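Local coordinates for osmolarity sensor protein EnvZ (Escherichia coli, PDB 5XGA) that acts as a membrane histidine kinase that senses osmolarity, its periplasmic domain probably receiving the signal that controls the kinase inside the cell, at residues F74-M79 with T87-E92; Q81-P86 with L102-S107; V93-P98 with W111-L116. All blocks are in the same frame, centred on the assembly; numbering follows the deposited sequence.

Contact 1: F74-M79 with T87-E92; sequences FLSHQM and TEVRVE
S76 and M79 of helix 73-83 rest on T87 and V89 of strand 87-92, one of the inner strands of the five-stranded antiparallel sheet at the centre of this alpha+beta periplasmic domain. The short helix segment runs against the strand at 140°, their axes 6.7 Å apart at closest approach, and the layer between them is mostly buried. M79 is the side chain to follow. Its CB sits 3.7 Å from V89 CG2. CG, anti to the backbone N (chi1 177°), faces two strand residues: CG2 of T87, in one of that residue's two conformers, lies 3.5 Å away, a closeness not to be leaned on, and V89 CG2 is a little farther off. The chain then bends at both chi2 and chi3, and the terminal CE curls back to 4.2 Å from that same V89 methyl. M79 also packs on L102 of strand 99-104 and on L17 and A18 of helix 10-24, so it links its own helix to the sheet and to helix 10-24. One turn earlier L75 meets the strand with separate atoms, CB against V89 CG1, and CD1 3.9 Å from V91 CG2; its chain lies roughly perpendicular to that of V91. The polar element is S76, whose OG has two partners: it accepts a bond from the backbone N of V89 and donates one to the carbonyl oxygen of Y72, so a buried hydroxyl has both roles filled. Nearby, E88 OE2 takes a salt bridge from R90 NE and a hydrogen bond with H71 ND1, while OE1 comes to 3.3 Å from S76 OG. The bond from V89 N to S76 OG measures 2.9 Å, with an N-H...O angle of 158°.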
loop_
_atom_site.group_PDB
_atom_site.type_symbol
_atom_site.label_atom_id
_atom_site.label_comp_id
_atom_site.label_asym_id
_atom_site.label_seq_id
_atom_site.Cartn_x
_atom_site.Cartn_y
_atom_site.Cartn_z
ATOM N N PHE A 74 -6.689 7.385 10.415
ATOM C CA PHE A 74 -5.284 7.611 10.698
ATOM C C PHE A 74 -4.414 6.935 9.643
ATOM O O PHE A 74 -3.490 7.550 9.114
ATOM C CB PHE A 74 -4.904 7.120 12.094
ATOM C CG PHE A 74 -3.457 7.329 12.415
ATOM C CD1 PHE A 74 -2.964 8.608 12.633
ATOM C CD2 PHE A 74 -2.579 6.256 12.468
ATOM C CE1 PHE A 74 -1.618 8.813 12.913
ATOM C CE2 PHE A 74 -1.238 6.455 12.750
ATOM C CZ PHE A 74 -0.758 7.734 12.970
ATOM N N LEU A 75 -4.705 5.677 9.325
ATOM C CA LEU A 75 -3.914 4.987 8.305
ATOM C C LEU A 75 -3.947 5.744 6.976
ATOM O O LEU A 75 -2.934 5.835 6.279
ATOM C CB LEU A 75 -4.416 3.560 8.098
ATOM C CG LEU A 75 -4.386 2.583 9.283
ATOM C CD1 LEU A 75 -4.790 1.210 8.799
ATOM C CD2 LEU A 75 -3.013 2.536 9.967
ATOM N N SER A 76 -5.118 6.269 6.615
ATOM C CA SER A 76 -5.242 7.004 5.358
ATOM C C SER A 76 -4.372 8.267 5.359
ATOM O O SER A 76 -3.726 8.584 4.365
ATOM C CB SER A 76 -6.710 7.368 5.086
ATOM O OG SER A 76 -7.531 6.204 5.034
ATOM N N HIS A 77 -4.372 9.007 6.462
ATOM C CA HIS A 77 -3.545 10.215 6.535
ATOM C C HIS A 77 -2.056 9.857 6.560
ATOM O O HIS A 77 -1.234 10.493 5.888
ATOM C CB HIS A 77 -3.900 11.039 7.765
ATOM C CG HIS A 77 -5.055 11.957 7.556
ATOM N ND1 HIS A 77 -4.908 13.238 7.063
ATOM C CD2 HIS A 77 -6.382 11.784 7.762
ATOM C CE1 HIS A 77 -6.093 13.815 6.981
ATOM N NE2 HIS A 77 -7.004 12.952 7.396
ATOM N N GLN A 78 -1.724 8.830 7.338
ATOM C CA GLN A 78 -0.348 8.360 7.434
ATOM C C GLN A 78 0.145 7.941 6.048
ATOM O O GLN A 78 1.252 8.272 5.648
ATOM C CB GLN A 78 -0.236 7.198 8.431
ATOM C CG GLN A 78 1.191 6.648 8.581
ATOM C CD GLN A 78 1.310 5.499 9.585
ATOM O OE1 GLN A 78 2.076 5.580 10.549
ATOM N NE2 GLN A 78 0.563 4.422 9.352
ATOM N N MET A 79 -0.692 7.225 5.311
ATOM C CA MET A 79 -0.359 6.826 3.948
ATOM C C MET A 79 -0.275 8.058 3.042
ATOM O O MET A 79 0.685 8.215 2.291
ATOM C CB MET A 79 -1.398 5.831 3.418
ATOM C CG MET A 79 -1.189 5.405 1.962
ATOM S SD MET A 79 0.201 4.262 1.745
ATOM C CE MET A 79 -0.335 2.862 2.758
ATOM N N THR A 87 -5.082 10.134 -0.364
ATOM C CA THR A 87 -5.152 8.685 -0.368
ATOM C C THR A 87 -6.309 8.190 0.482
ATOM O O THR A 87 -6.739 8.864 1.421
ATOM C CB THR A 87 -3.827 8.086 0.139
ATOM O OG1 THR A 87 -2.743 8.622 -0.633
ATOM C CG2 THR A 87 -3.835 6.579 0.025
ATOM N N GLU A 88 -6.820 7.010 0.142
ATOM C CA GLU A 88 -7.800 6.333 0.968
ATOM C C GLU A 88 -7.257 4.945 1.333
ATOM O O GLU A 88 -6.833 4.206 0.458
ATOM C CB GLU A 88 -9.139 6.217 0.233
ATOM C CG GLU A 88 -10.112 5.186 0.796
ATOM C CD GLU A 88 -10.793 5.636 2.060
ATOM O OE1 GLU A 88 -10.092 6.161 2.945
ATOM O OE2 GLU A 88 -12.028 5.457 2.175
ATOM N N VAL A 89 -7.255 4.616 2.621
ATOM C CA VAL A 89 -6.912 3.276 3.069
ATOM C C VAL A 89 -8.122 2.672 3.764
ATOM O O VAL A 89 -8.658 3.248 4.710
ATOM C CB VAL A 89 -5.706 3.270 4.036
ATOM C CG1 VAL A 89 -5.545 1.897 4.690
ATOM C CG2 VAL A 89 -4.407 3.717 3.305
ATOM N N ARG A 90 -8.554 1.514 3.286
ATOM C CA ARG A 90 -9.618 0.771 3.956
ATOM C C ARG A 90 -9.087 -0.589 4.362
ATOM O O ARG A 90 -8.211 -1.145 3.684
ATOM C CB ARG A 90 -10.837 0.627 3.045
ATOM C CG ARG A 90 -11.472 1.945 2.662
ATOM C CD ARG A 90 -12.852 1.748 2.063
ATOM N NE ARG A 90 -13.234 2.928 1.299
ATOM C CZ ARG A 90 -14.142 2.930 0.334
ATOM N NH1 ARG A 90 -14.773 1.804 0.022
ATOM N NH2 ARG A 90 -14.413 4.051 -0.322
ATOM N N VAL A 91 -9.586 -1.135 5.468
ATOM C CA VAL A 91 -9.084 -2.434 5.911
ATOM C C VAL A 91 -10.207 -3.430 6.115
ATOM O O VAL A 91 -11.193 -3.165 6.820
ATOM C CB VAL A 91 -8.276 -2.348 7.215
ATOM C CG1 VAL A 91 -7.729 -3.740 7.581
ATOM C CG2 VAL A 91 -7.128 -1.340 7.075
ATOM N N GLU A 92 -10.028 -4.576 5.476
ATOM C CA GLU A 92 -10.938 -5.702 5.577
ATOM C C GLU A 92 -10.371 -6.606 6.647
ATOM O O GLU A 92 -9.382 -7.317 6.423
ATOM C CB GLU A 92 -11.060 -6.395 4.215
ATOM C CG GLU A 92 -11.684 -7.756 4.191
ATOM C CD GLU A 92 -11.676 -8.331 2.789
ATOM O OE1 GLU A 92 -12.239 -9.419 2.580
ATOM O OE2 GLU A 92 -11.096 -7.683 1.888
#

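Contact 2: Q81-P86 with L102-S107; sequences QQLGGP and LKTWLS. With CPS (3-[(3-cholamidopropyl)dimethylammonio]-1-propanesulfonate), chain B.
P86 and W105 meet at about a right angle, the proline CD lying over one face of the indole, 3.8 Å from W105 CG. The CA of G85 covers the same face over the six-membered ring, and L106 CG packs on the opposite face, so the indole is sandwiched. CG of W105 stands between its own backbone N and carbonyl carbon (chi1 77°), which starts the ring off toward the glycines, with L83 O at its edge. An alanine here would probably strip the indole from over G85, leave P86 CD touching CB alone, and leave the turn after the helix freer to shift. That turn leaves helix 73-83 at G84, with positive phi, and leads into strand 87-92; across the contact, strand 99-104 ends in a type I beta turn from T104 to S107. L83 CD1 touches T104 CG2 at 3.8 Å, the two side chains crossing at about a right angle. T104 OG1 accepts from L106 N in an ST turn and also bonds, at 2.6 Å, the steroid hydroxyl O2 of the bound CPS. S107 OG reaches a second steroid hydroxyl, CPS O3, at 2.9 Å.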
loop_
_atom_site.group_PDB
_atom_site.type_symbol
_atom_site.label_atom_id
_atom_site.label_comp_id
_atom_site.label_asym_id
_atom_site.label_seq_id
_atom_site.Cartn_x
_atom_site.Cartn_y
_atom_site.Cartn_z
ATOM N N GLN A 81 0.420 11.142 3.696
ATOM C CA GLN A 81 1.622 11.915 3.999
ATOM C C GLN A 81 2.881 11.300 3.400
ATOM O O GLN A 81 3.761 12.020 2.947
ATOM C CB GLN A 81 1.791 12.057 5.510
ATOM C CG GLN A 81 2.174 13.451 5.954
ATOM C CD GLN A 81 1.513 13.830 7.261
ATOM O OE1 GLN A 81 1.077 12.963 8.024
ATOM N NE2 GLN A 81 1.420 15.131 7.525
ATOM N N GLN A 82 2.981 9.974 3.405
ATOM C CA GLN A 82 4.167 9.306 2.872
ATOM C C GLN A 82 4.162 9.286 1.356
ATOM O O GLN A 82 5.196 9.469 0.719
ATOM C CB GLN A 82 4.271 7.872 3.400
ATOM C CG GLN A 82 4.698 7.770 4.841
ATOM C CD GLN A 82 6.096 8.304 5.069
ATOM O OE1 GLN A 82 7.074 7.821 4.481
ATOM N NE2 GLN A 82 6.198 9.314 5.926
ATOM N N LEU A 83 2.998 9.044 0.768
ATOM C CA LEU A 83 2.906 8.983 -0.691
ATOM C C LEU A 83 2.882 10.370 -1.292
ATOM O O LEU A 83 3.123 10.535 -2.489
ATOM C CB LEU A 83 1.657 8.218 -1.142
ATOM C CG LEU A 83 1.538 6.769 -0.658
ATOM C CD1 LEU A 83 0.444 6.040 -1.430
ATOM C CD2 LEU A 83 2.874 6.035 -0.773
ATOM N N GLY A 84 2.550 11.361 -0.470
ATOM C CA GLY A 84 2.565 12.754 -0.897
ATOM C C GLY A 84 1.387 13.199 -1.745
ATOM O O GLY A 84 1.529 14.072 -2.605
ATOM N N GLY A 85 0.222 12.611 -1.502
ATOM C CA GLY A 85 -0.988 12.968 -2.224
ATOM C C GLY A 85 -2.202 12.340 -1.565
ATOM O O GLY A 85 -2.045 11.454 -0.725
ATOM N N PRO A 86 -3.418 12.801 -1.930
ATOM C CA PRO A 86 -4.652 12.305 -1.308
ATOM C C PRO A 86 -4.821 10.805 -1.476
ATOM O O PRO A 86 -4.754 10.272 -2.593
ATOM C CB PRO A 86 -5.754 13.062 -2.055
ATOM C CG PRO A 86 -5.091 14.334 -2.485
ATOM C CD PRO A 86 -3.683 13.926 -2.842
ATOM N N LEU A 102 -6.317 0.103 -0.954
ATOM C CA LEU A 102 -5.668 1.398 -1.104
ATOM C C LEU A 102 -6.071 2.027 -2.432
ATOM O O LEU A 102 -6.041 1.363 -3.469
ATOM C CB LEU A 102 -4.137 1.235 -1.033
ATOM C CG LEU A 102 -3.273 2.417 -1.452
ATOM C CD1 LEU A 102 -3.356 3.544 -0.426
ATOM C CD2 LEU A 102 -1.834 1.999 -1.665
ATOM N N LYS A 103 -6.468 3.298 -2.390
ATOM C CA LYS A 103 -6.696 4.073 -3.596
ATOM C C LYS A 103 -5.971 5.411 -3.451
ATOM O O LYS A 103 -5.960 5.995 -2.365
ATOM C CB LYS A 103 -8.203 4.281 -3.841
ATOM C CG LYS A 103 -8.504 5.074 -5.109
ATOM C CD LYS A 103 -9.983 5.071 -5.469
ATOM C CE LYS A 103 -10.350 3.852 -6.327
ATOM N NZ LYS A 103 -11.737 3.984 -6.869
ATOM N N THR A 104 -5.337 5.878 -4.524
ATOM C CA THR A 104 -4.614 7.155 -4.471
ATOM C C THR A 104 -5.037 8.091 -5.571
ATOM O O THR A 104 -5.682 7.682 -6.536
ATOM C CB THR A 104 -3.082 7.001 -4.597
ATOM O OG1 THR A 104 -2.725 6.884 -5.985
ATOM C CG2 THR A 104 -2.559 5.802 -3.782
ATOM N N TRP A 105 -4.624 9.346 -5.434
ATOM C CA TRP A 105 -5.028 10.386 -6.371
ATOM C C TRP A 105 -4.447 10.116 -7.752
ATOM O O TRP A 105 -4.970 10.608 -8.753
ATOM C CB TRP A 105 -4.587 11.764 -5.868
ATOM C CG TRP A 105 -3.113 12.040 -6.064
ATOM C CD1 TRP A 105 -2.556 12.874 -6.991
ATOM C CD2 TRP A 105 -2.020 11.481 -5.322
ATOM N NE1 TRP A 105 -1.185 12.874 -6.869
ATOM C CE2 TRP A 105 -0.828 12.026 -5.854
ATOM C CE3 TRP A 105 -1.929 10.571 -4.262
ATOM C CZ2 TRP A 105 0.438 11.691 -5.364
ATOM C CZ3 TRP A 105 -0.672 10.241 -3.773
ATOM C CH2 TRP A 105 0.496 10.801 -4.325
ATOM N N LEU A 106 -3.373 9.323 -7.787
ATOM C CA LEU A 106 -2.656 8.977 -9.018
ATOM C C LEU A 106 -3.448 8.054 -9.943
ATOM O O LEU A 106 -3.309 8.121 -11.164
ATOM C CB LEU A 106 -1.314 8.311 -8.685
ATOM C CG LEU A 106 -0.210 9.097 -7.977
ATOM C CD1 LEU A 106 0.852 8.141 -7.448
ATOM C CD2 LEU A 106 0.423 10.132 -8.901
ATOM N N SER A 107 -4.266 7.182 -9.367
ATOM C CA SER A 107 -5.060 6.245 -10.161
ATOM C C SER A 107 -6.430 6.073 -9.555
ATOM O O SER A 107 -6.715 5.047 -8.939
ATOM C CB SER A 107 -4.367 4.885 -10.259
ATOM O OG SER A 107 -3.072 5.015 -10.805
HETATM C C1 CPS B . 0.544 2.752 -6.932
HETATM C C2 CPS B . 0.463 2.027 -8.255
HETATM C C3 CPS B . 2.369 3.454 -9.164
HETATM C C4 CPS B . 2.894 4.277 -10.316
HETATM C C5 CPS B . 2.832 3.522 -11.602
HETATM C C6 CPS B . 1.415 3.051 -11.793
HETATM C C7 CPS B . 1.340 2.497 -13.184
HETATM C C8 CPS B . 2.264 3.436 -13.927
HETATM C C9 CPS B . 2.963 4.313 -12.888
HETATM C C10 CPS B . 3.865 2.405 -11.519
HETATM C C11 CPS B . 1.409 0.852 -8.165
HETATM C C12 CPS B . -0.473 3.873 -6.826
HETATM C C13 CPS B . -1.864 3.310 -6.979
HETATM C C14 CPS B . -1.979 2.690 -8.362
HETATM C C15 CPS B . -0.976 1.573 -8.511
HETATM C C16 CPS B . -1.155 0.887 -9.855
HETATM C C17 CPS B . -0.538 1.670 -11.012
HETATM C C18 CPS B . 0.899 2.136 -10.699
HETATM C C19 CPS B . 0.970 2.900 -9.397
HETATM C C20 CPS B . 4.364 4.754 -13.361
HETATM C C21 CPS B . 5.243 5.432 -12.306
HETATM C C22 CPS B . 4.285 5.618 -14.616
HETATM C C23 CPS B . 5.583 5.879 -15.360
HETATM C C24 CPS B . 5.297 6.102 -16.840
HETATM C C25 CPS B . 5.484 5.257 -19.148
HETATM C C26 CPS B . 5.950 4.026 -19.949
HETATM C C27 CPS B . 5.633 4.071 -21.456
HETATM C C28 CPS B . 7.750 3.320 -22.257
HETATM C C29 CPS B . 6.129 1.719 -21.588
HETATM C C30 CPS B . 5.678 2.947 -23.569
HETATM N N1 CPS B . 5.702 5.161 -17.696
HETATM N N2 CPS B . 6.315 3.020 -22.238
HETATM O O1 CPS B . 4.731 7.109 -17.248
HETATM O O2 CPS B . -2.813 4.347 -6.732
HETATM O O3 CPS B . -1.405 2.735 -11.404
HETATM O O4 CPS B . 2.076 5.411 -10.437
#

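Contact 3: V93-P98 with W111-L116; sequences VNKSSP and WVRVPL. With CPS (3-[(3-cholamidopropyl)dimethylammonio]-1-propanesulfonate), chain B.
L116 has its CG anti to the backbone N (chi1 -173°), and from there CD1 comes to rest against the ring of P98, 3.9 Å from P98 CG, the two side chains slanting across each other. R113 also starts with CG anti to its N and stays extended as far as NE, while K95 is bent at chi3 and chi4. The two side chains come tip to tip, K95 CE sitting at the edge of the guanidinium, 3.5 Å from R113 NH2, though K95 is poorly ordered and its placing uncertain. The backbone ties the segments together: L116 N donates to P98 O at 3.0 Å, with an N-H...O angle of 163°. S97 OG adds a weak bond to L116 O, 3.2 Å long. P98 directly precedes strand 99-104 and L116 directly follows strand 110-115, so this pair carries the antiparallel pairing of V100 with V114 one step past the strands, at the end of the loop that links strands 87-92 and 99-104. Inward, P98 also leans on V91 and on L10 of helix 10-24, and L116 on F13 of that helix. At the far end of the segment, V112 CG2 packs 3.8 Å from CPS C13, an apolar wall of the detergent pocket. K95 NZ comes 3.7 Å from R113 NH2: two like charges at an exposed lysine, a pairing that would probably repel and is unlikely to hold the loop.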
loop_
_atom_site.group_PDB
_atom_site.type_symbol
_atom_site.label_atom_id
_atom_site.label_comp_id
_atom_site.label_asym_id
_atom_site.label_seq_id
_atom_site.Cartn_x
_atom_site.Cartn_y
_atom_site.Cartn_z
ATOM N N VAL A 93 -10.954 -6.522 7.836
ATOM C CA VAL A 93 -10.444 -7.270 8.975
ATOM C C VAL A 93 -11.113 -8.630 9.013
ATOM O O VAL A 93 -10.870 -9.435 9.912
ATOM C CB VAL A 93 -10.659 -6.514 10.295
ATOM C CG1 VAL A 93 -9.659 -5.363 10.403
ATOM C CG2 VAL A 93 -12.093 -6.005 10.392
ATOM N N ASN A 94 -11.955 -8.876 8.014
ATOM C CA ASN A 94 -12.424 -10.224 7.730
ATOM C C ASN A 94 -11.240 -11.043 7.231
ATOM O O ASN A 94 -10.169 -10.490 6.957
ATOM C CB ASN A 94 -13.559 -10.222 6.692
ATOM C CG ASN A 94 -14.016 -8.816 6.307
ATOM O OD1 ASN A 94 -13.766 -7.839 7.022
ATOM N ND2 ASN A 94 -14.698 -8.713 5.170
ATOM N N LYS A 95 -11.436 -12.355 7.112
ATOM C CA LYS A 95 -10.365 -13.271 6.724
ATOM C C LYS A 95 -9.343 -13.370 7.859
ATOM O O LYS A 95 -8.266 -13.949 7.697
ATOM C CB LYS A 95 -9.694 -12.815 5.420
ATOM C CG LYS A 95 -10.664 -12.572 4.268
ATOM C CD LYS A 95 -10.074 -11.637 3.214
ATOM C CE LYS A 95 -9.417 -12.407 2.073
ATOM N NZ LYS A 95 -8.283 -13.252 2.535
ATOM N N SER A 96 -9.697 -12.791 9.007
ATOM C CA SER A 96 -8.877 -12.824 10.222
ATOM C C SER A 96 -7.490 -12.174 10.045
ATOM O O SER A 96 -7.034 -11.432 10.923
ATOM C CB SER A 96 -8.726 -14.266 10.718
ATOM O OG SER A 96 -8.330 -14.302 12.081
ATOM N N SER A 97 -6.815 -12.465 8.935
ATOM C CA SER A 97 -5.588 -11.750 8.587
ATOM C C SER A 97 -5.970 -10.577 7.694
ATOM O O SER A 97 -6.549 -10.772 6.632
ATOM C CB SER A 97 -4.583 -12.666 7.888
ATOM O OG SER A 97 -3.302 -12.056 7.819
ATOM N N PRO A 98 -5.662 -9.348 8.134
ATOM C CA PRO A 98 -6.192 -8.154 7.476
ATOM C C PRO A 98 -5.820 -8.073 5.992
ATOM O O PRO A 98 -4.779 -8.597 5.576
ATOM C CB PRO A 98 -5.539 -6.997 8.252
ATOM C CG PRO A 98 -4.996 -7.593 9.492
ATOM C CD PRO A 98 -4.661 -9.011 9.159
ATOM N N TRP A 111 -8.332 0.160 -7.481
ATOM C CA TRP A 111 -8.082 -0.211 -6.099
ATOM C C TRP A 111 -6.868 -1.136 -6.005
ATOM O O TRP A 111 -6.739 -2.093 -6.772
ATOM C CB TRP A 111 -9.301 -0.897 -5.486
ATOM C CG TRP A 111 -10.356 0.062 -5.023
ATOM C CD1 TRP A 111 -11.477 0.438 -5.703
ATOM C CD2 TRP A 111 -10.386 0.769 -3.777
ATOM N NE1 TRP A 111 -12.210 1.329 -4.954
ATOM C CE2 TRP A 111 -11.559 1.549 -3.765
ATOM C CE3 TRP A 111 -9.534 0.817 -2.666
ATOM C CZ2 TRP A 111 -11.898 2.375 -2.696
ATOM C CZ3 TRP A 111 -9.879 1.629 -1.599
ATOM C CH2 TRP A 111 -11.044 2.407 -1.628
ATOM N N VAL A 112 -5.990 -0.849 -5.056
ATOM C CA VAL A 112 -4.823 -1.690 -4.796
ATOM C C VAL A 112 -5.128 -2.610 -3.621
ATOM O O VAL A 112 -5.444 -2.133 -2.527
ATOM C CB VAL A 112 -3.571 -0.828 -4.497
ATOM C CG1 VAL A 112 -2.431 -1.673 -3.992
ATOM C CG2 VAL A 112 -3.153 -0.042 -5.746
ATOM N N ARG A 113 -5.061 -3.921 -3.852
ATOM C CA ARG A 113 -5.338 -4.887 -2.794
ATOM C C ARG A 113 -4.054 -5.521 -2.302
ATOM O O ARG A 113 -3.321 -6.123 -3.083
ATOM C CB ARG A 113 -6.287 -5.985 -3.273
ATOM C CG ARG A 113 -6.621 -6.991 -2.166
ATOM C CD ARG A 113 -7.245 -8.251 -2.742
ATOM N NE ARG A 113 -7.629 -9.182 -1.682
ATOM C CZ ARG A 113 -6.859 -10.172 -1.236
ATOM N NH1 ARG A 113 -5.659 -10.381 -1.757
ATOM N NH2 ARG A 113 -7.301 -10.966 -0.265
ATOM N N VAL A 114 -3.789 -5.387 -1.005
ATOM C CA VAL A 114 -2.562 -5.917 -0.410
ATOM C C VAL A 114 -2.868 -6.629 0.902
ATOM O O VAL A 114 -3.213 -5.991 1.893
ATOM C CB VAL A 114 -1.523 -4.797 -0.142
ATOM C CG1 VAL A 114 -0.167 -5.390 0.192
ATOM C CG2 VAL A 114 -1.388 -3.904 -1.351
ATOM N N PRO A 115 -2.754 -7.961 0.906
ATOM C CA PRO A 115 -2.892 -8.748 2.137
ATOM C C PRO A 115 -1.737 -8.510 3.093
ATOM O O PRO A 115 -0.581 -8.432 2.659
ATOM C CB PRO A 115 -2.880 -10.197 1.633
ATOM C CG PRO A 115 -2.045 -10.134 0.404
ATOM C CD PRO A 115 -2.425 -8.809 -0.251
ATOM N N LEU A 116 -2.047 -8.386 4.381
ATOM C CA LEU A 116 -1.014 -8.350 5.411
ATOM C C LEU A 116 -0.428 -9.755 5.556
ATOM O O LEU A 116 -1.164 -10.712 5.784
ATOM C CB LEU A 116 -1.586 -7.849 6.746
ATOM C CG LEU A 116 -0.613 -7.586 7.906
ATOM C CD1 LEU A 116 -1.230 -6.608 8.885
ATOM C CD2 LEU A 116 -0.242 -8.872 8.625
HETATM C C1 CPS B . 0.544 2.752 -6.932
HETATM C C2 CPS B . 0.463 2.027 -8.255
HETATM C C3 CPS B . 2.369 3.454 -9.164
HETATM C C4 CPS B . 2.894 4.277 -10.316
HETATM C C5 CPS B . 2.832 3.522 -11.602
HETATM C C6 CPS B . 1.415 3.051 -11.793
HETATM C C7 CPS B . 1.340 2.497 -13.184
HETATM C C8 CPS B . 2.264 3.436 -13.927
HETATM C C9 CPS B . 2.963 4.313 -12.888
HETATM C C10 CPS B . 3.865 2.405 -11.519
HETATM C C11 CPS B . 1.409 0.852 -8.165
HETATM C C12 CPS B . -0.473 3.873 -6.826
HETATM C C13 CPS B . -1.864 3.310 -6.979
HETATM C C14 CPS B . -1.979 2.690 -8.362
HETATM C C15 CPS B . -0.976 1.573 -8.511
HETATM C C16 CPS B . -1.155 0.887 -9.855
HETATM C C17 CPS B . -0.538 1.670 -11.012
HETATM C C18 CPS B . 0.899 2.136 -10.699
HETATM C C19 CPS B . 0.970 2.900 -9.397
HETATM C C20 CPS B . 4.364 4.754 -13.361
HETATM C C21 CPS B . 5.243 5.432 -12.306
HETATM C C22 CPS B . 4.285 5.618 -14.616
HETATM C C23 CPS B . 5.583 5.879 -15.360
HETATM C C24 CPS B . 5.297 6.102 -16.840
HETATM C C25 CPS B . 5.484 5.257 -19.148
HETATM C C26 CPS B . 5.950 4.026 -19.949
HETATM C C27 CPS B . 5.633 4.071 -21.456
HETATM C C28 CPS B . 7.750 3.320 -22.257
HETATM C C29 CPS B . 6.129 1.719 -21.588
HETATM C C30 CPS B . 5.678 2.947 -23.569
HETATM N N1 CPS B . 5.702 5.161 -17.696
HETATM N N2 CPS B . 6.315 3.020 -22.238
HETATM O O1 CPS B . 4.731 7.109 -17.248
HETATM O O2 CPS B . -2.813 4.347 -6.732
HETATM O O3 CPS B . -1.405 2.735 -11.404
HETATM O O4 CPS B . 2.076 5.411 -10.437
#

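Contact 1 is buried, contact 2 partly buried, and contact 3 lies at the surface. Contacts 1 and 2 share helix 73-83 and meet on neighbouring strands, where E88 N lies 2.8 Å from K103 O, a probable hydrogen bond; contact 3 sits on the other side of the domain centre from contact 2, but its strand 110-115 neighbours strand 99-104, with a probable bond between L102 O and V112 N. Chemistry follows place: aliphatic packing round one satisfied serine in contact 1, an indole against a glycine and a proline in contact 2, backbone bonding and facing cations in contact 3. Contacts 2 and 3 touch the same CPS, one by hydroxyls, the other by a valine methyl.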